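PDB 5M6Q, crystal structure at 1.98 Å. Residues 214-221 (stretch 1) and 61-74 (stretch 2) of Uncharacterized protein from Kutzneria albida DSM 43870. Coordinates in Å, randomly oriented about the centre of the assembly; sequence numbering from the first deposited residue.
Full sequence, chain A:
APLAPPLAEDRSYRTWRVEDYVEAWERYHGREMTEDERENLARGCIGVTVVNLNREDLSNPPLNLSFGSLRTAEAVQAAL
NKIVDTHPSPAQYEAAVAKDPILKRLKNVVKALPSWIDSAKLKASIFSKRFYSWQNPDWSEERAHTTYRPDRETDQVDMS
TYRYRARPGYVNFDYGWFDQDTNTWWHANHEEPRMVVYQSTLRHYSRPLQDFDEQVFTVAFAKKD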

ATOM      1  N   GLU A 214     -14.994  -1.173   1.173  1.00 20.54           N
ATOM      2  CA  GLU A 214     -13.997  -2.079   0.612  1.00 23.96           C
ATOM      3  C   GLU A 214     -12.630  -1.837   1.230  1.00 25.24           C
ATOM      4  O   GLU A 214     -12.275  -0.707   1.544  1.00 20.35           O
ATOM      5  CB  GLU A 214     -13.878  -1.907  -0.916  1.00 22.86           C
ATOM      6  CG  GLU A 214     -15.143  -2.219  -1.703  1.00 23.52           C
ATOM      7  CD  GLU A 214     -15.559  -3.697  -1.665  1.00 31.96           C
ATOM      8  OE1 GLU A 214     -14.739  -4.581  -1.279  1.00 27.25           O
ATOM      9  OE2 GLU A 214     -16.729  -3.971  -2.032  1.00 35.64           O
ATOM     10  N   GLN A 215     -11.873  -2.914   1.389  1.00 22.14           N
ATOM     11  CA  GLN A 215     -10.499  -2.836   1.839  1.00 24.12           C
ATOM     12  C   GLN A 215      -9.702  -3.897   1.105  1.00 22.33           C
ATOM     13  O   GLN A 215     -10.141  -5.041   1.004  1.00 24.78           O
ATOM     14  CB  GLN A 215     -10.399  -3.032   3.356  1.00 20.91           C
ATOM     15  CG  GLN A 215      -8.966  -2.949   3.874  1.00 22.00           C
ATOM     16  CD  GLN A 215      -8.905  -2.830   5.389  1.00 25.39           C
ATOM     17  OE1 GLN A 215      -9.928  -2.697   6.045  1.00 27.51           O
ATOM     18  NE2 GLN A 215      -7.701  -2.870   5.946  1.00 21.25           N
ATOM     19  N   VAL A 216      -8.547  -3.506   0.574  1.00 19.62           N
ATOM     20  CA  VAL A 216      -7.631  -4.428  -0.087  1.00 22.27           C
ATOM     21  C   VAL A 216      -6.245  -4.336   0.539  1.00 23.62           C
ATOM     22  O   VAL A 216      -5.897  -3.347   1.162  1.00 20.14           O
ATOM     23  CB  VAL A 216      -7.525  -4.156  -1.613  1.00 22.78           C
ATOM     24  CG1 VAL A 216      -8.864  -4.393  -2.307  1.00 19.16           C
ATOM     25  CG2 VAL A 216      -7.023  -2.748  -1.868  1.00 19.22           C
ATOM     26  N   PHE A 217      -5.459  -5.389   0.350  1.00 20.53           N
ATOM     27  CA  PHE A 217      -4.086  -5.407   0.777  1.00 22.76           C
ATOM     28  C   PHE A 217      -3.247  -5.567  -0.477  1.00 20.55           C
ATOM     29  O   PHE A 217      -3.419  -6.518  -1.239  1.00 23.35           O
ATOM     30  CB  PHE A 217      -3.848  -6.533   1.780  1.00 22.92           C
ATOM     31  CG  PHE A 217      -4.641  -6.371   3.037  1.00 23.95           C
ATOM     32  CD1 PHE A 217      -4.109  -5.681   4.115  1.00 23.25           C
ATOM     33  CD2 PHE A 217      -5.934  -6.847   3.119  1.00 25.26           C
ATOM     34  CE1 PHE A 217      -4.844  -5.511   5.260  1.00 21.83           C
ATOM     35  CE2 PHE A 217      -6.672  -6.676   4.263  1.00 26.78           C
ATOM     36  CZ  PHE A 217      -6.130  -6.008   5.329  1.00 20.15           C
ATOM     37  N   THR A 218      -2.334  -4.630  -0.665  1.00 19.07           N
ATOM     38  CA  THR A 218      -1.702  -4.418  -1.952  1.00 20.00           C
ATOM     39  C   THR A 218      -0.214  -4.575  -1.827  1.00 18.30           C
ATOM     40  O   THR A 218       0.398  -4.112  -0.867  1.00 21.16           O
ATOM     41  CB  THR A 218      -2.047  -3.018  -2.507  1.00 20.11           C
ATOM     42  OG1 THR A 218      -3.467  -2.913  -2.637  1.00 24.12           O
ATOM     43  CG2 THR A 218      -1.383  -2.772  -3.868  1.00 21.32           C
ATOM     44  N   VAL A 219       0.362  -5.261  -2.798  1.00 22.49           N
ATOM     45  CA  VAL A 219       1.791  -5.483  -2.836  1.00 21.73           C
ATOM     46  C   VAL A 219       2.362  -4.620  -3.931  1.00 26.33           C
ATOM     47  O   VAL A 219       1.834  -4.601  -5.043  1.00 23.74           O
ATOM     48  CB  VAL A 219       2.114  -6.968  -3.075  1.00 21.32           C
ATOM     49  CG1 VAL A 219       3.619  -7.191  -3.021  1.00 25.36           C
ATOM     50  CG2 VAL A 219       1.393  -7.838  -2.075  1.00 22.87           C
ATOM     51  N   ALA A 220       3.435  -3.908  -3.626  1.00 22.25           N
ATOM     52  CA  ALA A 220       4.095  -3.065  -4.614  1.00 22.84           C
ATOM     53  C   ALA A 220       5.584  -3.059  -4.339  1.00 27.14           C
ATOM     54  O   ALA A 220       6.022  -3.305  -3.208  1.00 25.75           O
ATOM     55  CB  ALA A 220       3.537  -1.633  -4.579  1.00 24.27           C
ATOM     56  N   PHE A 221       6.373  -2.781  -5.367  1.00 23.37           N
ATOM     57  CA  PHE A 221       7.804  -2.691  -5.185  1.00 24.55           C
ATOM     58  C   PHE A 221       8.190  -1.344  -4.632  1.00 23.08           C
ATOM     59  O   PHE A 221       7.760  -0.302  -5.116  1.00 23.56           O
ATOM     60  CB  PHE A 221       8.542  -2.984  -6.496  1.00 21.97           C
ATOM     61  CG  PHE A 221       8.622  -4.449  -6.794  1.00 26.75           C
ATOM     62  CD1 PHE A 221       9.365  -5.280  -5.979  1.00 24.92           C
ATOM     63  CD2 PHE A 221       7.915  -5.004  -7.849  1.00 21.16           C
ATOM     64  CE1 PHE A 221       9.436  -6.627  -6.223  1.00 24.50           C
ATOM     65  CE2 PHE A 221       7.986  -6.358  -8.107  1.00 24.46           C
ATOM     66  CZ  PHE A 221       8.743  -7.174  -7.286  1.00 21.31           C
TER
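Stretch 2, residues 61-74: PPLNLSFGSLRTAE

Stretch 2 reaches strand 214-221 as a loop, pairs with it briefly through S66 and F67, turns at G68 and S69, and then starts a helix at L70. The pairing is antiparallel, but the turn reverses the chain, so helix 70-74 runs nearly parallel to the strand, at 7° between their N-to-C directions and 7.6 Å at closest approach.

Backbone hydrogen bonds set the register. F217 and F67 form the hydrogen-bonded pair: F217 N donates to F67 O at 2.7 Å, and F67 N returns a bond to F217 O at 2.8 Å. Two residues along, V219 N donates to L65 O at 2.8 Å. Between these bonds, T218 faces S66 as a non-hydrogen-bonded pair, and its CA lies 3.2 Å from L65 O in a CA-H...O contact.

The T218 and S66 side chains share one face of the sheet and link up in a polar relay: T218 OG1 donates to S66 OG at 2.9 Å, which leaves S66 OG to donate to L63 O at 2.8 Å. The strand is thereby tied to the loop that precedes the pairing. On this same side, farther along the strand, A220 CB meets P62 CG at 3.7 Å.

On the other face, F217 supports the start of the helix. L70 packs over its ring, with L70 CB 3.9 Å from the ring centroid and only 12° off the normal. A73 CB comes within 3.8 Å of both F217 CB and V219 CG2, while F67 CE2 lies 3.9 Å from V219 CG2.

Water extends the contact past the direct pairs. Water 1 donates to P62 O and V219 O, both at 2.8 Å, and accepts from L65 N at 2.9 Å; water 2 joins G68 O (2.7 Å) to Q215 O (2.9 Å).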

ATOM      1  N   PRO A  61       0.136   5.293  -5.324  1.00 29.55           N
ATOM      2  CA  PRO A  61       0.558   3.914  -5.069  1.00 24.62           C
ATOM      3  C   PRO A  61      -0.121   2.963  -6.057  1.00 23.00           C
ATOM      4  O   PRO A  61      -1.331   3.032  -6.239  1.00 25.28           O
ATOM      5  CB  PRO A  61       0.096   3.660  -3.624  1.00 24.92           C
ATOM      6  CG  PRO A  61      -0.096   5.019  -3.031  1.00 27.95           C
ATOM      7  CD  PRO A  61      -0.565   5.882  -4.172  1.00 25.12           C
ATOM      8  N   PRO A  62       0.650   2.082  -6.692  1.00 22.34           N
ATOM      9  CA  PRO A  62       0.078   1.224  -7.738  1.00 26.65           C
ATOM     10  C   PRO A  62      -0.826   0.143  -7.166  1.00 23.22           C
ATOM     11  O   PRO A  62      -0.495  -0.445  -6.137  1.00 23.10           O
ATOM     12  CB  PRO A  62       1.312   0.610  -8.398  1.00 30.21           C
ATOM     13  CG  PRO A  62       2.312   0.532  -7.279  1.00 26.74           C
ATOM     14  CD  PRO A  62       2.030   1.699  -6.348  1.00 25.58           C
ATOM     15  N   LEU A  63      -1.946  -0.130  -7.834  1.00 21.37           N
ATOM     16  CA  LEU A  63      -2.960  -1.022  -7.282  1.00 29.83           C
ATOM     17  C   LEU A  63      -3.003  -2.358  -8.012  1.00 29.96           C
ATOM     18  O   LEU A  63      -3.918  -3.149  -7.800  1.00 26.16           O
ATOM     19  CB  LEU A  63      -4.331  -0.346  -7.329  1.00 20.66           C
ATOM     20  CG  LEU A  63      -4.365   0.982  -6.566  1.00 24.71           C
ATOM     21  CD1 LEU A  63      -5.748   1.641  -6.636  1.00 30.80           C
ATOM     22  CD2 LEU A  63      -3.966   0.784  -5.103  1.00 21.79           C
ATOM     23  N   ASN A  64      -1.985  -2.592  -8.842  1.00 25.72           N
ATOM     24  CA  ASN A  64      -1.880  -3.770  -9.715  1.00 32.62           C
ATOM     25  C   ASN A  64      -2.092  -5.100  -9.007  1.00 27.56           C
ATOM     26  O   ASN A  64      -2.693  -6.021  -9.552  1.00 21.88           O
ATOM     27  CB  ASN A  64      -0.486  -3.827 -10.374  1.00 28.61           C
ATOM     28  CG  ASN A  64      -0.109  -2.547 -11.069  1.00 34.51           C
ATOM     29  OD1 ASN A  64       0.974  -2.002 -10.843  1.00 39.61           O
ATOM     30  ND2 ASN A  64      -0.988  -2.066 -11.942  1.00 40.04           N
ATOM     31  N   LEU A  65      -1.512  -5.204  -7.820  1.00 23.08           N
ATOM     32  CA  LEU A  65      -1.461  -6.453  -7.074  1.00 24.42           C
ATOM     33  C   LEU A  65      -2.191  -6.259  -5.762  1.00 22.50           C
ATOM     34  O   LEU A  65      -1.560  -6.101  -4.712  1.00 21.78           O
ATOM     35  CB  LEU A  65      -0.014  -6.892  -6.820  1.00 19.20           C
ATOM     36  CG  LEU A  65       0.897  -7.216  -8.011  1.00 28.03           C
ATOM     37  CD1 LEU A  65       2.264  -7.651  -7.492  1.00 26.57           C
ATOM     38  CD2 LEU A  65       0.300  -8.286  -8.970  1.00 19.24           C
ATOM     39  N   SER A  66      -3.521  -6.268  -5.838  1.00 23.87           N
ATOM     40  CA  SER A  66      -4.387  -6.009  -4.682  1.00 24.79           C
ATOM     41  C   SER A  66      -5.156  -7.262  -4.303  1.00 22.37           C
ATOM     42  O   SER A  66      -5.672  -7.955  -5.174  1.00 20.96           O
ATOM     43  CB  SER A  66      -5.375  -4.874  -4.972  1.00 20.15           C
ATOM     44  OG  SER A  66      -4.705  -3.640  -5.134  1.00 21.69           O
ATOM     45  N   PHE A  67      -5.293  -7.512  -3.002  1.00 20.92           N
ATOM     46  CA  PHE A  67      -5.900  -8.758  -2.536  1.00 24.89           C
ATOM     47  C   PHE A  67      -6.903  -8.533  -1.395  1.00 22.22           C
ATOM     48  O   PHE A  67      -6.797  -7.564  -0.650  1.00 23.10           O
ATOM     49  CB  PHE A  67      -4.788  -9.732  -2.110  1.00 20.38           C
ATOM     50  CG  PHE A  67      -3.743  -9.922  -3.161  1.00 21.09           C
ATOM     51  CD1 PHE A  67      -3.964 -10.783  -4.227  1.00 23.31           C
ATOM     52  CD2 PHE A  67      -2.556  -9.220  -3.118  1.00 19.48           C
ATOM     53  CE1 PHE A  67      -3.012 -10.952  -5.209  1.00 19.58           C
ATOM     54  CE2 PHE A  67      -1.606  -9.381  -4.108  1.00 21.54           C
ATOM     55  CZ  PHE A  67      -1.830 -10.245  -5.149  1.00 23.52           C
ATOM     56  N   GLY A  68      -7.876  -9.439  -1.279  1.00 24.33           N
ATOM     57  CA  GLY A  68      -8.912  -9.346  -0.267  1.00 25.06           C
ATOM     58  C   GLY A  68      -8.408  -9.585   1.152  1.00 26.65           C
ATOM     59  O   GLY A  68      -9.018  -9.130   2.116  1.00 25.86           O
ATOM     60  N   SER A  69      -7.295 -10.290   1.300  1.00 21.28           N
ATOM     61  CA  SER A  69      -6.795 -10.548   2.650  1.00 26.38           C
ATOM     62  C   SER A  69      -5.301 -10.275   2.802  1.00 21.58           C
ATOM     63  O   SER A  69      -4.522 -10.442   1.865  1.00 25.22           O
ATOM     64  CB  SER A  69      -7.108 -11.988   3.065  1.00 29.25           C
ATOM     65  OG  SER A  69      -6.196 -12.892   2.478  1.00 34.34           O
ATOM     66  N   LEU A  70      -4.916  -9.835   3.995  1.00 23.94           N
ATOM     67  CA  LEU A  70      -3.523  -9.567   4.320  1.00 19.30           C
ATOM     68  C   LEU A  70      -2.637 -10.800   4.107  1.00 23.21           C
ATOM     69  O   LEU A  70      -1.529 -10.681   3.596  1.00 24.42           O
ATOM     70  CB  LEU A  70      -3.405  -9.074   5.765  1.00 22.95           C
ATOM     71  CG  LEU A  70      -1.983  -8.824   6.258  1.00 21.93           C
ATOM     72  CD1 LEU A  70      -1.281  -7.773   5.385  1.00 20.46           C
ATOM     73  CD2 LEU A  70      -1.971  -8.434   7.750  1.00 21.16           C
ATOM     74  N   ARG A  71      -3.131 -11.986   4.458  1.00 25.23           N
ATOM     75  CA  ARG A  71      -2.316 -13.193   4.341  1.00 24.42           C
ATOM     76  C   ARG A  71      -1.912 -13.486   2.887  1.00 22.37           C
ATOM     77  O   ARG A  71      -0.785 -13.909   2.615  1.00 23.34           O
ATOM     78  CB  ARG A  71      -3.059 -14.392   4.942  1.00 24.17           C
ATOM     79  CG  ARG A  71      -3.157 -14.314   6.469  1.00 31.99           C
ATOM     80  CD  ARG A  71      -4.143 -15.304   7.055  1.00 34.76           C
ATOM     81  NE  ARG A  71      -3.618 -16.666   7.038  1.00 37.78           N
ATOM     82  CZ  ARG A  71      -3.953 -17.582   6.140  1.00 41.88           C
ATOM     83  NH1 ARG A  71      -4.825 -17.289   5.179  1.00 44.32           N
ATOM     84  NH2 ARG A  71      -3.421 -18.796   6.207  1.00 39.74           N
ATOM     85  N   THR A  72      -2.824 -13.250   1.958  1.00 21.54           N
ATOM     86  CA  THR A  72      -2.483 -13.428   0.554  1.00 21.04           C
ATOM     87  C   THR A  72      -1.410 -12.436   0.139  1.00 20.58           C
ATOM     88  O   THR A  72      -0.473 -12.800  -0.568  1.00 23.48           O
ATOM     89  CB  THR A  72      -3.694 -13.253  -0.359  1.00 23.23           C
ATOM     90  OG1 THR A  72      -4.770 -14.094   0.080  1.00 23.78           O
ATOM     91  CG2 THR A  72      -3.323 -13.594  -1.803  1.00 26.79           C
ATOM     92  N   ALA A  73      -1.562 -11.179   0.552  1.00 20.79           N
ATOM     93  CA  ALA A  73      -0.578 -10.159   0.224  1.00 22.71           C
ATOM     94  C   ALA A  73       0.778 -10.539   0.797  1.00 20.78           C
ATOM     95  O   ALA A  73       1.816 -10.308   0.181  1.00 23.63           O
ATOM     96  CB  ALA A  73      -1.007  -8.790   0.749  1.00 16.92           C
ATOM     97  N   GLU A  74       0.770 -11.116   1.991  1.00 20.17           N
ATOM     98  CA  GLU A  74       2.028 -11.527   2.595  1.00 22.30           C
ATOM     99  C   GLU A  74       2.682 -12.670   1.815  1.00 24.26           C
ATOM    100  O   GLU A  74       3.912 -12.722   1.700  1.00 19.32           O
ATOM    101  CB  GLU A  74       1.801 -11.906   4.060  1.00 20.74           C
ATOM    102  CG  GLU A  74       1.569 -10.657   4.901  1.00 26.20           C
ATOM    103  CD  GLU A  74       1.087 -10.961   6.297  1.00 27.80           C
ATOM    104  OE1 GLU A  74       0.148 -11.776   6.439  1.00 23.72           O
ATOM    105  OE2 GLU A  74       1.655 -10.374   7.244  1.00 20.64           O
TER
HETATM  106  O   HOH W   1       0.131  -3.084  -6.725  1.00 23.05           O
HETATM  107  O   HOH W   2     -10.516  -7.115   2.969  1.00 33.78           O